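Local coordinates for protein predicted sugar phosphatases of the HAD superfamily (PDB 2HX1) that probably hydrolyses phosphate esters of sugars as a magnesium-binding phosphatase of the HAD superfamily, at residues A[52-57]-A[202-207]. Numbering follows the deposited sequence.
Sequences VTNDAS and FGKPDS
Two elements of the HAD active site meet here: the C-terminal end of core strand 48-53 with Asn54 just beyond it, consistent with HAD motif II, and the Gly203-Lys204-Pro205 loop before helix 208-218, whose lysine fits motif III. The carboxamide of Asn54, its CG beside the backbone N (chi1 -75°), pairs with the main chain of Lys204 through both its polar atoms. Asn54 OD1 accepts from Lys204 N at 2.9 Å, on an in-plane lone pair, while Asn54 ND2 gives a straighter bond (156°) to Lys204 O at 3.0 Å; ND2 also donates to the backbone O of Asn168. An alanine at Asn54 would remove both amide bonds to the loop and would probably loosen the hold on the lysine backbone. At Gly203, CA lies 3.3 Å from Asn54 OD1, and a side chain would collide with that oxygen. The Lys204 chain, bent at chi3 (-74°), crosses obliquely over Asn54 and brings CD to 4.1 Å from Val52 CG1. Its ammonium forms salt bridges with Asp238 and the magnesium ligand Asp20, which would probably favour the charged form. Lys204 NZ also donates to Val52 O at 2.8 Å, from above the carbonyl plane, and to a water that accepts from Asn54 N.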
loop_
_atom_site.group_PDB
_atom_site.type_symbol
_atom_site.label_atom_id
_atom_site.label_comp_id
_atom_site.label_asym_id
_atom_site.label_seq_id
_atom_site.Cartn_x
_atom_site.Cartn_y
_atom_site.Cartn_z
ATOM N N VAL A 52 -15.485 25.519 2.339
ATOM C CA VAL A 52 -14.550 24.902 1.409
ATOM C C VAL A 52 -14.761 23.394 1.628
ATOM O O VAL A 52 -14.448 22.855 2.696
ATOM C CB VAL A 52 -13.107 25.308 1.708
ATOM C CG1 VAL A 52 -12.164 24.614 0.774
ATOM C CG2 VAL A 52 -12.981 26.823 1.628
ATOM N N THR A 53 -15.326 22.745 0.617
ATOM C CA THR A 53 -15.837 21.417 0.742
ATOM C C THR A 53 -15.406 20.568 -0.450
ATOM O O THR A 53 -15.342 21.071 -1.595
ATOM C CB THR A 53 -17.368 21.461 0.813
ATOM O OG1 THR A 53 -17.895 20.128 0.949
ATOM C CG2 THR A 53 -17.962 22.118 -0.430
ATOM N N ASN A 54 -15.094 19.306 -0.164
ATOM C CA ASN A 54 -14.823 18.290 -1.182
ATOM C C ASN A 54 -16.097 17.596 -1.704
ATOM O O ASN A 54 -16.024 16.580 -2.373
ATOM C CB ASN A 54 -13.845 17.234 -0.633
ATOM C CG ASN A 54 -12.423 17.738 -0.561
ATOM O OD1 ASN A 54 -12.146 18.894 -0.918
ATOM N ND2 ASN A 54 -11.499 16.877 -0.089
ATOM N N ASP A 55 -17.265 18.129 -1.381
ATOM C CA ASP A 55 -18.529 17.621 -1.910
ATOM C C ASP A 55 -18.772 18.156 -3.332
ATOM O O ASP A 55 -19.118 19.309 -3.469
ATOM C CB ASP A 55 -19.648 18.036 -0.957
ATOM C CG ASP A 55 -20.993 17.444 -1.322
ATOM O OD1 ASP A 55 -21.179 16.926 -2.448
ATOM O OD2 ASP A 55 -21.871 17.506 -0.442
ATOM N N ALA A 56 -18.576 17.318 -4.365
ATOM C CA ALA A 56 -18.848 17.661 -5.771
ATOM C C ALA A 56 -20.109 16.931 -6.326
ATOM O O ALA A 56 -20.241 16.712 -7.529
ATOM C CB ALA A 56 -17.628 17.345 -6.609
ATOM N N SER A 57 -21.035 16.567 -5.436
ATOM C CA SER A 57 -22.241 15.829 -5.834
ATOM C C SER A 57 -23.397 16.752 -6.246
ATOM O O SER A 57 -24.423 16.241 -6.648
ATOM C CB SER A 57 -22.746 14.919 -4.700
ATOM O OG SER A 57 -23.210 15.699 -3.621
ATOM N N PHE A 202 -9.450 15.793 -6.780
ATOM C CA PHE A 202 -9.528 17.248 -6.601
ATOM C C PHE A 202 -10.038 17.556 -5.224
ATOM O O PHE A 202 -10.902 16.835 -4.684
ATOM C CB PHE A 202 -10.468 17.880 -7.629
ATOM C CG PHE A 202 -9.931 17.851 -9.064
ATOM C CD1 PHE A 202 -8.673 18.357 -9.362
ATOM C CD2 PHE A 202 -10.703 17.356 -10.094
ATOM C CE1 PHE A 202 -8.187 18.368 -10.674
ATOM C CE2 PHE A 202 -10.227 17.362 -11.407
ATOM C CZ PHE A 202 -8.971 17.866 -11.686
ATOM N N GLY A 203 -9.492 18.622 -4.658
ATOM C CA GLY A 203 -9.947 19.136 -3.381
ATOM C C GLY A 203 -8.879 18.991 -2.344
ATOM O O GLY A 203 -7.767 18.529 -2.631
ATOM N N LYS A 204 -9.254 19.346 -1.113
ATOM C CA LYS A 204 -8.353 19.287 0.030
ATOM C C LYS A 204 -7.780 17.877 0.112
ATOM O O LYS A 204 -8.518 16.919 -0.078
ATOM C CB LYS A 204 -9.102 19.629 1.333
ATOM C CG LYS A 204 -9.904 20.969 1.303
ATOM C CD LYS A 204 -10.788 21.119 2.532
ATOM C CE LYS A 204 -12.021 20.218 2.490
ATOM N NZ LYS A 204 -12.985 20.571 3.543
ATOM N N PRO A 205 -6.485 17.745 0.444
ATOM C CA PRO A 205 -5.499 18.734 0.896
ATOM C C PRO A 205 -4.748 19.541 -0.190
ATOM O O PRO A 205 -3.758 20.232 0.129
ATOM C CB PRO A 205 -4.491 17.866 1.630
ATOM C CG PRO A 205 -4.478 16.599 0.842
ATOM C CD PRO A 205 -5.920 16.386 0.428
ATOM N N ASP A 206 -5.201 19.469 -1.445
ATOM C CA ASP A 206 -4.682 20.354 -2.504
ATOM C C ASP A 206 -5.067 21.777 -2.108
ATOM O O ASP A 206 -5.862 21.965 -1.184
ATOM C CB ASP A 206 -5.309 20.062 -3.875
ATOM C CG ASP A 206 -4.888 18.697 -4.478
ATOM O OD1 ASP A 206 -3.955 18.012 -3.948
ATOM O OD2 ASP A 206 -5.502 18.348 -5.526
ATOM N N SER A 207 -4.520 22.757 -2.829
ATOM C CA SER A 207 -4.595 24.161 -2.442
ATOM C C SER A 207 -5.304 25.068 -3.450
ATOM O O SER A 207 -5.350 26.297 -3.230
ATOM C CB SER A 207 -3.192 24.690 -2.214
ATOM O OG SER A 207 -2.494 24.792 -3.439
HETATM O O HOH W 1 -14.905 18.262 2.508
#